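Local coordinates for protein Baccell_00875 (Bacteroides cellulosilyticus DSM 14838, PDB 5NO8) that is a polysaccharide lyase that probably removes the L-rhamnose caps linked to glucuronic acid on complex arabinogalactan proteins, at residues Asn446-Met452 with Ser480-Phe485; Leu418-Ala422 with Leu457-Met461; His164-Trp168 with Ala577-Pro583. All coordinates share one frame. Residue numbers count along the deposited sequence, not the author numbering.

Interaction 1. Residues Asn446-Met452 with Ser480-Phe485; sequences NRGYNYM and SMFQQF
This is the packing of an antiparallel α-helical hairpin: helix 448-465 meets helix 469-485, which follows after a link of only three residues, within the helical domain. Asn446 and Arg447 are extended (phi/psi -105/103 and -123/131), and their segment continues into helix 448-465. The axes of 448-452 and 480-485 run at 164° with a signed crossing angle of -164° and approach to 9.9 Å; the closest CA pair is Tyr451 with Met481, 6.2 Å apart. Tyr451 (chi1 m) is a knob in the hole formed by Ser480, Met481, Gln484 and Phe485. Its CB lies 3.6 Å from Met481 CG, and its ring face receives the edge of Phe485 in an offset edge-to-face pair, centroids 5.6 Å apart and planes at 65°. At the far end of that ring, the Tyr451 hydroxyl is hydrogen-bonded to the backbone N of Thr436. Met481 (chi1 t, chi2 m) points its CB toward the first helix, and its CE lies 3.9 Å from Gly448 O, while Met452 CE comes to 3.4 Å from Met481 CG. Arg447 points away from the contact and forms salt bridges with Glu394 and Glu537; its NH2 also makes a weak hydrogen bond to Asn450 OD1 (3.0 Å). The side chain of Arg447 lies about 5 Å from a bound glycerol, probably from the crystallisation liquor. A CB on Gly448 would sit only 3.3 Å from Phe485 CD2 and from Met481 CE, so its bare backbone matches this tight approach. In a CH-pi contact, Gly448 CA stands 3.7 Å from the Phe485 ring centroid, 13° off the normal.

Interaction 2. Residues Leu418-Ala422 with Leu457-Met461; sequences LLRYA and LYFQM
Leu418-Ala422 of helix 412-429 packs on Leu457-Met461 of helix 448-465: these are successive helices of the helical domain, roughly antiparallel, joined through a Leu/Met/Ala/Tyr interface with no polar bond between the segments and 294 Å² buried. Both segments are regular α-helix, seen in the bonds Ala422 N to Leu418 O (2.9 Å) and Met461 N to Leu457 O (2.8 Å). Their axes approach to 11.3 Å at 143° (signed crossing angle -143°), and the nearest CA pair is Ala422 with Tyr458 at 7.5 Å. Leu418 (m, t) directs its CB toward the partner, 3.9 Å from Met461 SD, and rests on Leu402 of helix 396-409. Leu419 starts away, yet its CD2 returns to 3.8 Å from Met461 CE. Arg420 faces elsewhere and forms a salt bridge with Asp363. Tyr421 (chi1 t) brings CE2 to 3.8 Å from Leu457 CD2. Ala422, whose small side chain points into the interface, has CA 4.4 Å from Leu457 CD2, and its O lies near the edge of the Tyr458 ring, whose hydroxyl is hydrogen-bonded to Gln430. All three chi angles of Met461 are m, folding its CE to 3.8 Å from Leu418 O and 4.2 Å from Ala422 CB.

Interaction 3. Residues His164-Trp168 with Ala577-Pro583; sequences HTHIW and AFNGFQP
Strand 163-168, at the rim of an eight-stranded antiparallel sheet, is flanked by the irregular segment Ala577-Pro583 that follows helix 562-576. The two run the same way, end-to-end directions 10° apart, with CA pairs His164-Phe578 (6.0 Å), His166-Gly580 (5.6 Å) and Trp168-Gln582 (6.0 Å). No backbone-to-backbone bond joins them; such pairings go to other parts of the chain: His164, His166 and Trp168 pair with Ile179, Asn177 and Tyr175 of strand 175-180, Phe578 with Ile592 and Gly580 with Glu589. Thr165 is served by other partners, its N by Asp150 and its O by Arg215. Side chains therefore supply the direct hydrogen bonds between the segments. His166 (chi1 m) donates from NE2 to Ala577 O (2.8 Å, 148°), which places a proton on NE2. Gln582 donates from NE2 to Ile167 O (3.0 Å, 170°) and also to a bridging water 2.9 Å from that NE2; the same water is hydrogen-bonded to His166 ND1 at 2.8 Å, so both ring nitrogens of His166 are engaged. Three CH-pi contacts add to these bonds: Phe578 CA is 4.1 Å from the His164 ring centroid, Gly580 CA 4.0 Å from that of His166, and Pro583 CD 3.8 Å from that of the five-membered ring of Trp168. At Gly580 a CB would come within 2.1 Å of Gln582 OE1, a clash that the bare backbone avoids. Burying 488 Å², the contact is an interdomain seam, in which a loop from the helical domain is fastened by side chains and water to an edge strand of the β-sheet domain.

How the interactions relate
Interactions 1 and 2 share helix 448-465, which meets helix 469-485 near its N-terminal end and helix 412-429 further along. Their segments alternate in sequence, and their centres lie 18 Å apart with nearest atoms about 5 Å apart, so consecutive helices are joined through a common member without the two contacts touching. Interaction 3 closes a chain loop containing both and lies only 9 Å from the chain's centre. The centres of interactions 1 and 3 are 33 Å apart. The centres of interactions 2 and 3 are 37 Å apart. The glycerol about 5 Å from the Arg447 side chain, probably from the crystallisation liquor, could mark a pocket; no active-site residue is established for these contacts.

Interaction 1. Residues Asn446-Met452 with Ser480-Phe485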
loop_
_atom_site.group_PDB
_atom_site.type_symbol
_atom_site.label_atom_id
_atom_site.label_comp_id
_atom_site.label_asym_id
_atom_site.label_seq_id
_atom_site.Cartn_x
_atom_site.Cartn_y
_atom_site.Cartn_z
ATOM N N ASN A 446 5.301 -26.666 -2.284
ATOM C CA ASN A 446 6.293 -26.645 -1.236
ATOM C C ASN A 446 6.997 -25.304 -1.420
ATOM O O ASN A 446 7.814 -25.142 -2.322
ATOM C CB ASN A 446 7.236 -27.849 -1.382
ATOM C CG ASN A 446 8.312 -27.905 -0.312
ATOM O OD1 ASN A 446 8.321 -27.128 0.631
ATOM N ND2 ASN A 446 9.245 -28.843 -0.470
ATOM N N ARG A 447 6.661 -24.335 -0.563
ATOM C CA ARG A 447 6.967 -22.915 -0.788
ATOM C C ARG A 447 7.777 -22.351 0.377
ATOM O O ARG A 447 7.390 -22.502 1.529
ATOM C CB ARG A 447 5.624 -22.194 -0.929
ATOM C CG ARG A 447 5.614 -20.680 -0.909
ATOM C CD ARG A 447 4.171 -20.238 -0.773
ATOM N NE ARG A 447 3.941 -18.806 -0.923
ATOM C CZ ARG A 447 3.085 -18.080 -0.178
ATOM N NH1 ARG A 447 2.923 -16.789 -0.452
ATOM N NH2 ARG A 447 2.396 -18.625 0.844
ATOM N N GLY A 448 8.876 -21.666 0.077
ATOM C CA GLY A 448 9.861 -21.279 1.096
ATOM C C GLY A 448 9.325 -20.349 2.171
ATOM O O GLY A 448 9.747 -20.418 3.324
ATOM N N TYR A 449 8.405 -19.478 1.775
ATOM C CA TYR A 449 7.766 -18.520 2.692
ATOM C C TYR A 449 7.142 -19.245 3.874
ATOM O O TYR A 449 7.245 -18.784 5.018
ATOM C CB TYR A 449 6.665 -17.721 1.963
ATOM C CG TYR A 449 7.158 -16.691 0.954
ATOM C CD1 TYR A 449 7.755 -15.511 1.382
ATOM C CD2 TYR A 449 6.979 -16.872 -0.430
ATOM C CE1 TYR A 449 8.198 -14.550 0.483
ATOM C CE2 TYR A 449 7.402 -15.896 -1.349
ATOM C CZ TYR A 449 8.017 -14.739 -0.878
ATOM O OH TYR A 449 8.466 -13.758 -1.730
ATOM N N ASN A 450 6.522 -20.392 3.609
ATOM C CA ASN A 450 5.705 -21.061 4.605
ATOM C C ASN A 450 6.534 -21.554 5.782
ATOM O O ASN A 450 6.022 -21.614 6.903
ATOM C CB ASN A 450 4.928 -22.233 3.996
ATOM C CG ASN A 450 3.957 -21.804 2.913
ATOM O OD1 ASN A 450 3.661 -20.611 2.747
ATOM N ND2 ASN A 450 3.430 -22.783 2.182
ATOM N N TYR A 451 7.808 -21.867 5.544
ATOM C CA TYR A 451 8.691 -22.413 6.587
ATOM C C TYR A 451 9.034 -21.398 7.675
ATOM O O TYR A 451 9.209 -21.766 8.844
ATOM C CB TYR A 451 10.006 -22.891 5.978
ATOM C CG TYR A 451 9.872 -24.137 5.131
ATOM C CD1 TYR A 451 9.249 -24.088 3.880
ATOM C CD2 TYR A 451 10.374 -25.370 5.580
ATOM C CE1 TYR A 451 9.118 -25.222 3.101
ATOM C CE2 TYR A 451 10.256 -26.518 4.801
ATOM C CZ TYR A 451 9.629 -26.440 3.562
ATOM O OH TYR A 451 9.489 -27.559 2.776
ATOM N N MET A 452 9.201 -20.135 7.281
ATOM C CA MET A 452 9.550 -19.075 8.237
ATOM C C MET A 452 8.445 -18.870 9.246
ATOM O O MET A 452 8.713 -18.624 10.416
ATOM C CB MET A 452 9.793 -17.749 7.532
ATOM C CG MET A 452 10.911 -17.757 6.504
ATOM S SD MET A 452 12.448 -18.510 7.115
ATOM C CE MET A 452 12.235 -20.212 6.633
ATOM N N SER A 480 15.418 -27.466 7.293
ATOM C CA SER A 480 14.720 -28.048 6.160
ATOM C C SER A 480 14.537 -27.005 5.075
ATOM O O SER A 480 14.680 -27.310 3.883
ATOM C CB SER A 480 13.366 -28.602 6.593
ATOM O OG SER A 480 12.638 -29.163 5.515
ATOM N N MET A 481 14.225 -25.770 5.481
ATOM C CA MET A 481 14.100 -24.685 4.526
ATOM C C MET A 481 15.443 -24.375 3.842
ATOM O O MET A 481 15.501 -24.372 2.619
ATOM C CB MET A 481 13.502 -23.437 5.178
ATOM C CG MET A 481 13.041 -22.410 4.142
ATOM S SD MET A 481 14.411 -21.400 3.578
ATOM C CE MET A 481 13.558 -20.176 2.569
ATOM N N PHE A 482 16.511 -24.150 4.603
ATOM C CA PHE A 482 17.830 -23.876 4.013
ATOM C C PHE A 482 18.359 -25.041 3.138
ATOM O O PHE A 482 18.973 -24.799 2.101
ATOM C CB PHE A 482 18.875 -23.562 5.087
ATOM C CG PHE A 482 18.592 -22.312 5.876
ATOM C CD1 PHE A 482 18.291 -21.111 5.236
ATOM C CD2 PHE A 482 18.651 -22.327 7.266
ATOM C CE1 PHE A 482 18.044 -19.954 5.964
ATOM C CE2 PHE A 482 18.400 -21.174 7.997
ATOM C CZ PHE A 482 18.092 -19.992 7.346
ATOM N N GLN A 483 18.114 -26.278 3.556
ATOM C CA GLN A 483 18.467 -27.470 2.750
ATOM C C GLN A 483 17.855 -27.412 1.347
ATOM O O GLN A 483 18.545 -27.673 0.352
ATOM C CB GLN A 483 18.024 -28.766 3.455
ATOM C CG GLN A 483 18.463 -30.076 2.781
ATOM C CD GLN A 483 17.396 -30.716 1.885
ATOM O OE1 GLN A 483 16.307 -31.083 2.348
ATOM N NE2 GLN A 483 17.718 -30.874 0.594
ATOM N N GLN A 484 16.569 -27.062 1.276
ATOM C CA GLN A 484 15.804 -27.161 0.044
ATOM C C GLN A 484 15.888 -25.923 -0.833
ATOM O O GLN A 484 15.880 -26.039 -2.058
ATOM C CB GLN A 484 14.336 -27.428 0.338
ATOM C CG GLN A 484 14.056 -28.745 1.026
ATOM C CD GLN A 484 12.611 -28.861 1.440
ATOM O OE1 GLN A 484 12.248 -28.530 2.576
ATOM N NE2 GLN A 484 11.775 -29.322 0.533
ATOM N N PHE A 485 15.903 -24.746 -0.211
ATOM C CA PHE A 485 15.790 -23.480 -0.938
ATOM C C PHE A 485 17.074 -22.694 -0.993
ATOM O O PHE A 485 17.131 -21.700 -1.684
ATOM C CB PHE A 485 14.666 -22.608 -0.322
ATOM C CG PHE A 485 13.301 -23.221 -0.430
ATOM C CD1 PHE A 485 12.847 -24.107 0.532
ATOM C CD2 PHE A 485 12.461 -22.908 -1.493
ATOM C CE1 PHE A 485 11.595 -24.689 0.432
ATOM C CE2 PHE A 485 11.219 -23.485 -1.605
ATOM C CZ PHE A 485 10.767 -24.373 -0.635
#

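Interaction 2. Residues Leu418-Ala422 with Leu457-Met461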
loop_
_atom_site.group_PDB
_atom_site.type_symbol
_atom_site.label_atom_id
_atom_site.label_comp_id
_atom_site.label_asym_id
_atom_site.label_seq_id
_atom_site.Cartn_x
_atom_site.Cartn_y
_atom_site.Cartn_z
ATOM N N LEU A 418 -4.098 -22.708 21.070
ATOM C CA LEU A 418 -2.788 -22.716 20.461
ATOM C C LEU A 418 -2.118 -24.091 20.489
ATOM O O LEU A 418 -1.454 -24.464 19.515
ATOM C CB LEU A 418 -1.861 -21.711 21.101
ATOM C CG LEU A 418 -2.150 -20.251 20.721
ATOM C CD1 LEU A 418 -1.485 -19.340 21.725
ATOM C CD2 LEU A 418 -1.650 -19.952 19.299
ATOM N N LEU A 419 -2.276 -24.829 21.586
ATOM C CA LEU A 419 -1.729 -26.205 21.643
ATOM C C LEU A 419 -2.342 -27.070 20.560
ATOM O O LEU A 419 -1.644 -27.860 19.923
ATOM C CB LEU A 419 -1.896 -26.825 23.043
ATOM C CG LEU A 419 -0.980 -26.162 24.077
ATOM C CD1 LEU A 419 -1.471 -26.466 25.487
ATOM C CD2 LEU A 419 0.479 -26.563 23.946
ATOM N N ARG A 420 -3.636 -26.890 20.318
ATOM C CA ARG A 420 -4.309 -27.591 19.257
ATOM C C ARG A 420 -3.842 -27.167 17.885
ATOM O O ARG A 420 -3.693 -28.009 16.986
ATOM C CB ARG A 420 -5.807 -27.406 19.345
ATOM C CG ARG A 420 -6.427 -28.169 20.488
ATOM C CD ARG A 420 -7.897 -27.860 20.602
ATOM N NE ARG A 420 -8.605 -28.135 19.360
ATOM C CZ ARG A 420 -9.472 -27.325 18.745
ATOM N NH1 ARG A 420 -9.827 -26.135 19.257
ATOM N NH2 ARG A 420 -10.027 -27.721 17.597
ATOM N N TYR A 421 -3.639 -25.863 17.709
ATOM C CA TYR A 421 -3.152 -25.371 16.438
ATOM C C TYR A 421 -1.777 -25.911 16.112
ATOM O O TYR A 421 -1.550 -26.430 15.006
ATOM C CB TYR A 421 -3.080 -23.837 16.432
ATOM C CG TYR A 421 -2.699 -23.294 15.089
ATOM C CD1 TYR A 421 -3.419 -23.657 13.948
ATOM C CD2 TYR A 421 -1.660 -22.407 14.943
ATOM C CE1 TYR A 421 -3.094 -23.158 12.707
ATOM C CE2 TYR A 421 -1.355 -21.877 13.703
ATOM C CZ TYR A 421 -2.071 -22.276 12.588
ATOM O OH TYR A 421 -1.754 -21.753 11.350
ATOM N N ALA A 422 -0.872 -25.809 17.070
ATOM C CA ALA A 422 0.506 -26.238 16.889
ATOM C C ALA A 422 0.623 -27.739 16.581
ATOM O O ALA A 422 1.489 -28.151 15.808
ATOM C CB ALA A 422 1.346 -25.892 18.090
ATOM N N LEU A 457 6.052 -19.674 14.583
ATOM C CA LEU A 457 5.042 -20.225 15.483
ATOM C C LEU A 457 5.696 -21.096 16.555
ATOM O O LEU A 457 5.423 -20.937 17.757
ATOM C CB LEU A 457 3.957 -21.002 14.749
ATOM C CG LEU A 457 2.945 -21.715 15.648
ATOM C CD1 LEU A 457 2.040 -20.724 16.384
ATOM C CD2 LEU A 457 2.101 -22.709 14.903
ATOM N N TYR A 458 6.577 -22.002 16.128
ATOM C CA TYR A 458 7.188 -22.934 17.087
ATOM C C TYR A 458 8.041 -22.225 18.120
ATOM O O TYR A 458 7.910 -22.509 19.312
ATOM C CB TYR A 458 7.981 -24.056 16.364
ATOM C CG TYR A 458 7.182 -25.014 15.514
ATOM C CD1 TYR A 458 5.846 -25.280 15.743
ATOM C CD2 TYR A 458 7.804 -25.717 14.473
ATOM C CE1 TYR A 458 5.139 -26.181 14.959
ATOM C CE2 TYR A 458 7.116 -26.621 13.696
ATOM C CZ TYR A 458 5.798 -26.857 13.931
ATOM O OH TYR A 458 5.109 -27.746 13.155
ATOM N N PHE A 459 8.877 -21.273 17.716
ATOM C CA PHE A 459 9.678 -20.544 18.678
ATOM C C PHE A 459 8.799 -19.742 19.659
ATOM O O PHE A 459 9.096 -19.693 20.857
ATOM C CB PHE A 459 10.674 -19.617 18.009
ATOM C CG PHE A 459 11.751 -20.319 17.206
ATOM C CD1 PHE A 459 12.549 -21.309 17.774
ATOM C CD2 PHE A 459 12.007 -19.936 15.889
ATOM C CE1 PHE A 459 13.563 -21.915 17.031
ATOM C CE2 PHE A 459 12.998 -20.544 15.139
ATOM C CZ PHE A 459 13.791 -21.528 15.719
ATOM N N GLN A 460 7.704 -19.173 19.164
ATOM C CA GLN A 460 6.755 -18.474 20.051
ATOM C C GLN A 460 6.099 -19.453 21.038
ATOM O O GLN A 460 5.904 -19.119 22.214
ATOM C CB GLN A 460 5.672 -17.770 19.228
ATOM C CG GLN A 460 6.180 -16.680 18.294
ATOM C CD GLN A 460 6.563 -15.399 18.991
ATOM O OE1 GLN A 460 6.597 -15.323 20.223
ATOM N NE2 GLN A 460 6.894 -14.375 18.194
ATOM N N MET A 461 5.727 -20.636 20.550
ATOM C CA MET A 461 5.146 -21.690 21.397
ATOM C C MET A 461 6.081 -22.182 22.510
ATOM O O MET A 461 5.592 -22.623 23.558
ATOM C CB MET A 461 4.634 -22.864 20.575
ATOM C CG MET A 461 3.374 -22.604 19.767
ATOM S SD MET A 461 1.951 -22.183 20.758
ATOM C CE MET A 461 1.556 -23.712 21.647
#

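Interaction 3. Residues His164-Trp168 with Ala577-Pro583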
loop_
_atom_site.group_PDB
_atom_site.type_symbol
_atom_site.label_atom_id
_atom_site.label_comp_id
_atom_site.label_asym_id
_atom_site.label_seq_id
_atom_site.Cartn_x
_atom_site.Cartn_y
_atom_site.Cartn_z
ATOM N N HIS A 164 7.345 4.772 -8.226
ATOM C CA HIS A 164 6.262 4.613 -7.247
ATOM C C HIS A 164 5.421 5.893 -7.298
ATOM O O HIS A 164 5.912 6.987 -6.994
ATOM C CB HIS A 164 6.836 4.410 -5.858
ATOM C CG HIS A 164 7.622 3.147 -5.717
ATOM N ND1 HIS A 164 7.123 1.923 -6.097
ATOM C CD2 HIS A 164 8.853 2.914 -5.198
ATOM C CE1 HIS A 164 8.016 0.987 -5.816
ATOM N NE2 HIS A 164 9.078 1.563 -5.285
ATOM N N THR A 165 4.163 5.750 -7.693
ATOM C CA THR A 165 3.310 6.897 -7.942
ATOM C C THR A 165 2.399 7.145 -6.737
ATOM O O THR A 165 1.499 6.373 -6.479
ATOM C CB THR A 165 2.541 6.628 -9.243
ATOM O OG1 THR A 165 3.512 6.353 -10.278
ATOM C CG2 THR A 165 1.772 7.805 -9.650
ATOM N N HIS A 166 2.668 8.204 -6.002
ATOM C CA HIS A 166 1.947 8.502 -4.762
ATOM C C HIS A 166 0.871 9.503 -5.112
ATOM O O HIS A 166 1.155 10.691 -5.307
ATOM C CB HIS A 166 2.921 9.029 -3.741
ATOM C CG HIS A 166 3.964 8.017 -3.387
ATOM N ND1 HIS A 166 3.638 6.789 -2.848
ATOM C CD2 HIS A 166 5.312 8.003 -3.587
ATOM C CE1 HIS A 166 4.748 6.074 -2.707
ATOM N NE2 HIS A 166 5.777 6.792 -3.126
ATOM N N ILE A 167 -0.358 9.003 -5.170
ATOM C CA ILE A 167 -1.508 9.797 -5.605
ATOM C C ILE A 167 -2.234 10.314 -4.371
ATOM O O ILE A 167 -2.512 9.528 -3.471
ATOM C CB ILE A 167 -2.479 8.947 -6.425
ATOM C CG1 ILE A 167 -1.748 8.295 -7.603
ATOM C CG2 ILE A 167 -3.648 9.802 -6.927
ATOM C CD1 ILE A 167 -2.553 7.183 -8.226
ATOM N N TRP A 168 -2.510 11.612 -4.332
ATOM C CA TRP A 168 -3.359 12.181 -3.290
ATOM C C TRP A 168 -4.563 12.838 -3.909
ATOM O O TRP A 168 -4.432 13.865 -4.620
ATOM C CB TRP A 168 -2.631 13.149 -2.375
ATOM C CG TRP A 168 -3.518 13.679 -1.294
ATOM C CD1 TRP A 168 -3.648 14.984 -0.916
ATOM C CD2 TRP A 168 -4.441 12.930 -0.480
ATOM N NE1 TRP A 168 -4.588 15.088 0.068
ATOM C CE2 TRP A 168 -5.073 13.854 0.378
ATOM C CE3 TRP A 168 -4.763 11.566 -0.363
ATOM C CZ2 TRP A 168 -6.031 13.474 1.331
ATOM C CZ3 TRP A 168 -5.742 11.194 0.562
ATOM C CH2 TRP A 168 -6.350 12.160 1.407
ATOM N N ALA A 577 10.815 4.618 -0.541
ATOM C CA ALA A 577 10.205 5.113 -1.779
ATOM C C ALA A 577 8.818 4.505 -2.077
ATOM O O ALA A 577 8.006 5.111 -2.792
ATOM C CB ALA A 577 11.150 4.895 -2.954
ATOM N N PHE A 578 8.544 3.330 -1.516
ATOM C CA PHE A 578 7.242 2.678 -1.670
ATOM C C PHE A 578 6.097 3.408 -0.960
ATOM O O PHE A 578 4.932 3.086 -1.225
ATOM C CB PHE A 578 7.284 1.253 -1.106
ATOM C CG PHE A 578 8.036 0.263 -1.954
ATOM C CD1 PHE A 578 7.372 -0.447 -2.953
ATOM C CD2 PHE A 578 9.373 -0.007 -1.715
ATOM C CE1 PHE A 578 8.050 -1.397 -3.706
ATOM C CE2 PHE A 578 10.060 -0.978 -2.466
ATOM C CZ PHE A 578 9.402 -1.639 -3.475
ATOM N N ASN A 579 6.429 4.325 -0.057
ATOM C CA ASN A 579 5.473 4.888 0.904
ATOM C C ASN A 579 5.234 6.365 0.654
ATOM O O ASN A 579 6.184 7.170 0.521
ATOM C CB ASN A 579 6.014 4.798 2.325
ATOM C CG ASN A 579 6.069 3.392 2.859
ATOM O OD1 ASN A 579 5.917 2.411 2.146
ATOM N ND2 ASN A 579 6.327 3.293 4.144
ATOM N N GLY A 580 3.960 6.753 0.698
ATOM C CA GLY A 580 3.604 8.148 0.576
ATOM C C GLY A 580 3.424 8.817 1.933
ATOM O O GLY A 580 3.580 8.172 2.995
ATOM N N PHE A 581 3.111 10.114 1.901
ATOM C CA PHE A 581 2.846 10.900 3.117
ATOM C C PHE A 581 1.464 11.537 3.072
ATOM O O PHE A 581 1.214 12.524 3.785
ATOM C CB PHE A 581 3.950 11.938 3.373
ATOM C CG PHE A 581 4.172 12.882 2.225
ATOM C CD1 PHE A 581 3.402 14.030 2.079
ATOM C CD2 PHE A 581 5.152 12.606 1.271
ATOM C CE1 PHE A 581 3.607 14.891 1.004
ATOM C CE2 PHE A 581 5.346 13.460 0.196
ATOM C CZ PHE A 581 4.564 14.581 0.058
ATOM N N GLN A 582 0.556 10.958 2.281
ATOM C CA GLN A 582 -0.781 11.517 2.123
ATOM C C GLN A 582 -1.509 11.555 3.481
ATOM O O GLN A 582 -1.324 10.640 4.320
ATOM C CB GLN A 582 -1.634 10.694 1.175
ATOM C CG GLN A 582 -1.110 10.548 -0.238
ATOM C CD GLN A 582 -0.265 9.325 -0.433
ATOM O OE1 GLN A 582 0.503 8.947 0.475
ATOM N NE2 GLN A 582 -0.392 8.682 -1.591
ATOM N N PRO A 583 -2.354 12.554 3.705
ATOM C CA PRO A 583 -3.016 12.666 5.043
ATOM C C PRO A 583 -4.273 11.807 5.168
ATOM O O PRO A 583 -5.400 12.319 5.282
ATOM C CB PRO A 583 -3.316 14.157 5.137
ATOM C CG PRO A 583 -3.581 14.546 3.708
ATOM C CD PRO A 583 -2.569 13.779 2.911
HETATM O O HOH W 1 1.026 6.168 -2.111
#